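Local coordinates for SPBc2 prophage-derived uncharacterized protein yorR (Bacillus subtilis, PDB 3KB2) that is not functionally characterised but binds a phosphorylated guanosine diphosphate and magnesium, and may be a nucleotide kinase of the thymidylate kinase type, at residues 35-38 / 39-42; 88-91 / 92-95; 132-135 / 136-140. All coordinates share one frame; numbering follows the deposited sequence.

How the interactions relate
All three contacts are local, each bridging side chains and carbonyls a few residues apart at the C-terminal end of a helix, and they follow in series along the chain without nesting or crossing. Each is one continuous stretch, so none closes a long loop. Interaction 1 ends the short helix 35-38 and turns the chain into helix 42-52. Interaction 2 ends helix 82-92 and leads into strand 96-102 of the parallel sheet. Interaction 3 ends helix 122-137, whose following loop runs to strand 143-147. Interactions 2 and 3 meet directly: Glu89 OE2 lies 2.8 Å from Gly140 N, a probable hydrogen bond. Interaction 1 stands apart, its nearest atoms about 9 Å from interaction 2.

Interaction 1 of 3, residues 35-38 / 39-42; sequences FELA and KSGN
Ser40 grips the carbonyl oxygen of Leu37 twice. Its hydroxyl donates from Ser40 OG to Leu37 O at 2.8 Å, and its amide donates from Ser40 N to Leu37 O at 3.1 Å with an N-H...O angle of 161°. Both donors reach the oxygen from the same face of the carbonyl plane, but differently: OG is tilted 25° from that plane, whereas N stands well above it. With OG between the backbone N and the carbonyl carbon of Ser40 (chi1 65°), the hydroxyl turns back onto this last turn of helix. The amide of Lys39 is held less firmly, by weak bonds to Phe35 O and Glu36 O. These i to i+3 and i to i+4 links close the C-terminal end of helix 35-38, after which Gly41, at positive phi, occupies the N-cap position of helix 42-52. The aliphatic part of Lys39 folds back over the helix end, bringing Lys39 CG to 3.0 Å from Glu36 O and 3.3 Å from Phe35 O. Further along, Lys39 CE approaches the Phe35 ring obliquely, 4.2 Å from Phe35 CE2. Leu37 CD1 packs 3.8 Å from Ser40 OG. Beyond the turn, the Phe35 ring meets Phe74 edge-to-face and also packs on Lys73 of the second subunit, while Lys39 lies against Ser127 of that subunit.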
loop_
_atom_site.group_PDB
_atom_site.type_symbol
_atom_site.label_atom_id
_atom_site.label_comp_id
_atom_site.label_asym_id
_atom_site.label_seq_id
_atom_site.Cartn_x
_atom_site.Cartn_y
_atom_site.Cartn_z
ATOM N N PHE A 35 1.298 5.544 -9.952
ATOM C CA PHE A 35 0.857 4.162 -9.843
ATOM C C PHE A 35 0.018 3.799 -11.060
ATOM O O PHE A 35 0.165 2.715 -11.612
ATOM C CB PHE A 35 0.031 3.966 -8.569
ATOM C CG PHE A 35 -0.204 2.524 -8.207
ATOM C CD1 PHE A 35 0.712 1.830 -7.423
ATOM C CD2 PHE A 35 -1.362 1.870 -8.622
ATOM C CE1 PHE A 35 0.477 0.502 -7.050
ATOM C CE2 PHE A 35 -1.607 0.541 -8.256
ATOM C CZ PHE A 35 -0.686 -0.141 -7.468
ATOM N N GLU A 36 -0.852 4.710 -11.484
ATOM C CA GLU A 36 -1.717 4.462 -12.637
ATOM C C GLU A 36 -0.913 4.268 -13.920
ATOM O O GLU A 36 -1.225 3.405 -14.735
ATOM C CB GLU A 36 -2.705 5.619 -12.836
ATOM C CG GLU A 36 -3.563 5.958 -11.617
ATOM C CD GLU A 36 -2.918 6.997 -10.700
ATOM O OE1 GLU A 36 -1.856 6.710 -10.098
ATOM O OE2 GLU A 36 -3.481 8.111 -10.586
ATOM N N LEU A 37 0.117 5.085 -14.098
ATOM C CA LEU A 37 0.960 4.999 -15.281
ATOM C C LEU A 37 1.771 3.711 -15.274
ATOM O O LEU A 37 2.025 3.111 -16.321
ATOM C CB LEU A 37 1.917 6.186 -15.326
ATOM C CG LEU A 37 2.973 6.133 -16.430
ATOM C CD1 LEU A 37 2.309 6.368 -17.778
ATOM C CD2 LEU A 37 4.039 7.186 -16.167
ATOM N N ALA A 38 2.184 3.289 -14.086
ATOM C CA ALA A 38 2.984 2.082 -13.966
ATOM C C ALA A 38 2.241 0.851 -14.448
ATOM O O ALA A 38 2.845 -0.061 -15.001
ATOM C CB ALA A 38 3.428 1.895 -12.530
ATOM N N LYS A 39 0.927 0.830 -14.247
ATOM C CA LYS A 39 0.116 -0.304 -14.667
ATOM C C LYS A 39 -0.398 -0.219 -16.108
ATOM O O LYS A 39 -1.153 -1.082 -16.543
ATOM C CB LYS A 39 -1.071 -0.486 -13.708
ATOM C CG LYS A 39 -1.823 0.802 -13.386
ATOM C CD LYS A 39 -3.328 0.577 -13.110
ATOM C CE LYS A 39 -3.598 -0.203 -11.828
ATOM N NZ LYS A 39 -5.060 -0.446 -11.635
ATOM N N SER A 40 0.010 0.807 -16.850
ATOM C CA SER A 40 -0.448 0.946 -18.230
ATOM C C SER A 40 0.565 0.418 -19.259
ATOM O O SER A 40 0.397 0.601 -20.474
ATOM C CB SER A 40 -0.831 2.407 -18.530
ATOM O OG SER A 40 0.275 3.286 -18.455
ATOM N N GLY A 41 1.612 -0.246 -18.768
ATOM C CA GLY A 41 2.608 -0.829 -19.657
ATOM C C GLY A 41 3.936 -0.108 -19.762
ATOM O O GLY A 41 4.021 1.085 -19.513
ATOM N N ASN A 42 4.978 -0.827 -20.162
ATOM C CA ASN A 42 6.290 -0.214 -20.277
ATOM C C ASN A 42 6.402 0.932 -21.308
ATOM O O ASN A 42 6.977 1.979 -21.005
ATOM C CB ASN A 42 7.351 -1.291 -20.538
ATOM C CG ASN A 42 8.747 -0.708 -20.653
ATOM O OD1 ASN A 42 9.108 -0.166 -21.691
ATOM N ND2 ASN A 42 9.534 -0.804 -19.583
#

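Interaction 2 of 3, residues 88-91 / 92-95; sequences IEDK and IKAK
Lys93 NZ is shared by the backbone and the side chain of Asp90. It donates a hydrogen bond to Asp90 O at 3.1 Å, lying in the carbonyl plane on a lone pair with a C=O...N angle of 143°, and it forms a salt bridge, the looser of the two links, with 3.4 Å from Lys93 NZ to Asp90 OD1. The Asp90 and Lys93 side chains travel alongside each other. Asp90 carries its CG anti to the backbone N (chi1 174°), while Lys93 is extended as far as CE and then bends at chi4 (-47°), which turns the ammonium back toward the helix end. The carboxylate meets the end of this chain at the methylene rather than squarely at the ammonium, Lys93 CE lying 3.1 Å from Asp90 OD1.

The backbone of helix 82-92 finishes at the same turn. Ile92 N donates to Glu89 O at 3.1 Å, from above the carbonyl plane, and only weakly to Ile88 O. A water continues the pairing past the helix, accepting from Ala94 N at 2.7 Å and donating to Lys91 O. Ile92 turns its side chain to the interior: Ile92 CG1 rests 3.5 Å from Ile88 O, and the group packs on Leu3 and Ile5 of strand 3-7, joining the helix to the parallel sheet.

The other charged ends turn elsewhere. Lys91 NZ makes a salt bridge with Asp54, Lys95 NZ bonds to the carbonyls of Glu55 and Ala53, and Glu89 OE2 is hydrogen-bonded to Tyr65 OH and to Gly140 N. The positive ammonium of Lys93 thus sits at the C-terminal end of a helix, where the carbonyl end of the dipole and the nearby carboxylate would both be expected to stabilise its charge.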
loop_
_atom_site.group_PDB
_atom_site.type_symbol
_atom_site.label_atom_id
_atom_site.label_comp_id
_atom_site.label_asym_id
_atom_site.label_seq_id
_atom_site.Cartn_x
_atom_site.Cartn_y
_atom_site.Cartn_z
ATOM N N ILE A 88 17.803 7.492 -19.949
ATOM C CA ILE A 88 17.290 8.667 -19.238
ATOM C C ILE A 88 18.368 9.385 -18.435
ATOM O O ILE A 88 18.393 10.611 -18.382
ATOM C CB ILE A 88 16.139 8.282 -18.297
ATOM C CG1 ILE A 88 14.947 7.812 -19.134
ATOM C CG2 ILE A 88 15.739 9.461 -17.441
ATOM C CD1 ILE A 88 13.863 7.173 -18.303
ATOM N N GLU A 89 19.259 8.617 -17.819
ATOM C CA GLU A 89 20.343 9.195 -17.032
ATOM C C GLU A 89 21.281 10.016 -17.914
ATOM O O GLU A 89 21.615 11.155 -17.597
ATOM C CB GLU A 89 21.126 8.087 -16.333
ATOM C CG GLU A 89 20.274 7.260 -15.381
ATOM C CD GLU A 89 21.073 6.192 -14.680
ATOM O OE1 GLU A 89 21.732 5.398 -15.385
ATOM O OE2 GLU A 89 21.036 6.138 -13.431
ATOM N N ASP A 90 21.708 9.432 -19.026
ATOM C CA ASP A 90 22.602 10.133 -19.932
ATOM C C ASP A 90 21.929 11.408 -20.438
ATOM O O ASP A 90 22.564 12.447 -20.618
ATOM C CB ASP A 90 22.964 9.230 -21.114
ATOM C CG ASP A 90 23.788 9.952 -22.165
ATOM O OD1 ASP A 90 24.969 10.265 -21.897
ATOM O OD2 ASP A 90 23.248 10.214 -23.258
ATOM N N LYS A 91 20.627 11.328 -20.647
ATOM C CA LYS A 91 19.884 12.466 -21.145
ATOM C C LYS A 91 19.786 13.681 -20.192
ATOM O O LYS A 91 19.621 14.817 -20.649
ATOM C CB LYS A 91 18.490 11.992 -21.557
ATOM C CG LYS A 91 17.609 13.067 -22.142
ATOM C CD LYS A 91 16.349 12.478 -22.731
ATOM C CE LYS A 91 15.469 13.588 -23.254
ATOM N NZ LYS A 91 14.362 13.111 -24.112
ATOM N N ILE A 92 19.905 13.459 -18.884
ATOM C CA ILE A 92 19.789 14.553 -17.918
ATOM C C ILE A 92 20.980 14.685 -16.978
ATOM O O ILE A 92 20.919 15.425 -16.000
ATOM C CB ILE A 92 18.539 14.366 -17.043
ATOM C CG1 ILE A 92 18.773 13.218 -16.055
ATOM C CG2 ILE A 92 17.324 14.065 -17.929
ATOM C CD1 ILE A 92 17.611 12.922 -15.133
ATOM N N LYS A 93 22.054 13.959 -17.266
ATOM C CA LYS A 93 23.246 13.985 -16.427
ATOM C C LYS A 93 23.864 15.375 -16.290
ATOM O O LYS A 93 24.464 15.688 -15.265
ATOM C CB LYS A 93 24.292 13.007 -16.985
ATOM C CG LYS A 93 24.880 13.400 -18.344
ATOM C CD LYS A 93 25.549 12.215 -19.053
ATOM C CE LYS A 93 26.263 12.656 -20.327
ATOM N NZ LYS A 93 25.409 13.542 -21.170
ATOM N N ALA A 94 23.707 16.212 -17.312
ATOM C CA ALA A 94 24.286 17.549 -17.289
ATOM C C ALA A 94 23.392 18.628 -16.698
ATOM O O ALA A 94 23.700 19.815 -16.781
ATOM C CB ALA A 94 24.688 17.954 -18.696
ATOM N N LYS A 95 22.291 18.232 -16.091
ATOM C CA LYS A 95 21.392 19.223 -15.549
ATOM C C LYS A 95 20.675 18.675 -14.346
ATOM O O LYS A 95 19.942 19.390 -13.668
ATOM C CB LYS A 95 20.359 19.583 -16.603
ATOM C CG LYS A 95 19.591 18.367 -17.097
ATOM C CD LYS A 95 18.348 18.771 -17.867
ATOM C CE LYS A 95 17.739 17.587 -18.605
ATOM N NZ LYS A 95 16.460 17.971 -19.282
HETATM O O HOH W 1 21.914 16.586 -19.327
#

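Interaction 3 of 3, residues 132-135 / 136-140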
loop_
_atom_site.group_PDB
_atom_site.type_symbol
_atom_site.label_atom_id
_atom_site.label_comp_id
_atom_site.label_asym_id
_atom_site.label_seq_id
_atom_site.Cartn_x
_atom_site.Cartn_y
_atom_site.Cartn_z
ATOM N N TYR A 132 15.698 0.857 -1.785
ATOM C CA TYR A 132 16.076 2.227 -2.091
ATOM C C TYR A 132 17.582 2.404 -1.948
ATOM O O TYR A 132 18.232 2.962 -2.828
ATOM C CB TYR A 132 15.345 3.221 -1.178
ATOM C CG TYR A 132 14.068 3.795 -1.775
ATOM C CD1 TYR A 132 12.805 3.406 -1.313
ATOM C CD2 TYR A 132 14.125 4.704 -2.823
ATOM C CE1 TYR A 132 11.630 3.918 -1.896
ATOM C CE2 TYR A 132 12.965 5.217 -3.407
ATOM C CZ TYR A 132 11.733 4.825 -2.948
ATOM O OH TYR A 132 10.614 5.339 -3.553
ATOM N N ARG A 133 18.154 1.933 -0.850
ATOM C CA ARG A 133 19.592 2.082 -0.693
ATOM C C ARG A 133 20.320 1.442 -1.855
ATOM O O ARG A 133 21.195 2.057 -2.455
ATOM C CB ARG A 133 20.069 1.466 0.622
ATOM C CG ARG A 133 19.639 2.268 1.823
ATOM C CD ARG A 133 20.674 2.208 2.918
ATOM N NE ARG A 133 20.869 0.852 3.417
ATOM C CZ ARG A 133 21.679 0.543 4.427
ATOM N NH1 ARG A 133 22.370 1.497 5.043
ATOM N NH2 ARG A 133 21.793 -0.718 4.828
ATOM N N GLU A 134 19.933 0.214 -2.181
ATOM C CA GLU A 134 20.561 -0.532 -3.266
ATOM C C GLU A 134 20.387 0.129 -4.630
ATOM O O GLU A 134 21.343 0.233 -5.402
ATOM C CB GLU A 134 20.003 -1.957 -3.303
ATOM C CG GLU A 134 20.878 -2.964 -4.039
ATOM C CD GLU A 134 20.329 -4.385 -3.958
ATOM O OE1 GLU A 134 21.076 -5.331 -4.289
ATOM O OE2 GLU A 134 19.151 -4.554 -3.568
ATOM N N VAL A 135 19.174 0.578 -4.931
ATOM C CA VAL A 135 18.928 1.226 -6.213
ATOM C C VAL A 135 19.654 2.570 -6.291
ATOM O O VAL A 135 20.127 2.955 -7.360
ATOM C CB VAL A 135 17.411 1.442 -6.471
ATOM C CG1 VAL A 135 16.814 2.328 -5.398
ATOM C CG2 VAL A 135 17.204 2.083 -7.843
HETATM N N MSE A 136 19.752 3.281 -5.166
HETATM C CA MSE A 136 20.448 4.569 -5.162
HETATM C C MSE A 136 21.960 4.388 -5.278
HETATM O O MSE A 136 22.629 5.151 -5.964
HETATM C CB MSE A 136 20.132 5.380 -3.897
HETATM C CG MSE A 136 18.684 5.848 -3.775
HETATM SE SE MSE A 136 17.920 6.612 -5.397
HETATM C CE MSE A 136 18.952 8.244 -5.531
ATOM N N SER A 137 22.497 3.384 -4.596
ATOM C CA SER A 137 23.928 3.117 -4.655
ATOM C C SER A 137 24.284 2.752 -6.081
ATOM O O SER A 137 25.379 3.055 -6.565
ATOM C CB SER A 137 24.297 1.954 -3.738
ATOM O OG SER A 137 23.999 2.264 -2.391
ATOM N N ASN A 138 23.346 2.099 -6.756
ATOM C CA ASN A 138 23.563 1.675 -8.130
ATOM C C ASN A 138 23.175 2.688 -9.187
ATOM O O ASN A 138 23.196 2.388 -10.387
ATOM C CB ASN A 138 22.831 0.367 -8.377
ATOM C CG ASN A 138 23.658 -0.814 -7.990
ATOM O OD1 ASN A 138 24.449 -1.320 -8.791
ATOM N ND2 ASN A 138 23.518 -1.248 -6.744
ATOM N N ALA A 139 22.830 3.888 -8.738
ATOM C CA ALA A 139 22.447 4.957 -9.648
ATOM C C ALA A 139 23.604 5.295 -10.576
ATOM O O ALA A 139 24.759 5.339 -10.151
ATOM C CB ALA A 139 22.040 6.187 -8.861
ATOM N N GLY A 140 23.284 5.519 -11.846
ATOM C CA GLY A 140 24.302 5.867 -12.820
ATOM C C GLY A 140 24.616 7.353 -12.770
ATOM O O GLY A 140 25.438 7.859 -13.535
#
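Glu134 and Asn138 run alongside each other from the same flank of the helix end, their carboxylate and amide planes turned 61° apart. Their side chains approach no closer than 4.2 Å, between Glu134 CG and Asn138 ND2, because the amide is directed to the backbone instead. Asn138 ND2 donates to Glu134 O at 3.0 Å with an N-H...O angle of 164°, and that oxygen lies almost in the Asn138 amide plane, which helps to fix the rotation of the amide. Asn138 N donates to the same Glu134 O at 3.1 Å, from the opposite face of the carbonyl plane.

Ser137 makes a similar double grip one residue earlier. Its OG lies anti to its own carbonyl carbon (chi1 -62°), and both Ser137 OG and Ser137 N reach Arg133 O at 2.8 Å; the hydroxyl stands above the carbonyl plane, the amide nearer to it.

On the inner side, CG of selenomethionine Met136 passes 3.1 Å from Tyr132 O; beyond it the chain bends twice and packs against Val98 and Tyr100 of strand 96-102. Val135 packs on Leu68 and Val69 of helix 64-70, while Tyr132 OH bonds to Ser66. These paired side-chain and amide bonds to i-4 carbonyls mark the C-terminal turn of helix 122-137, which here packs on the central parallel sheet of an alpha/beta fold with strand order 2-3-1-4-5, as in P-loop nucleotide kinases.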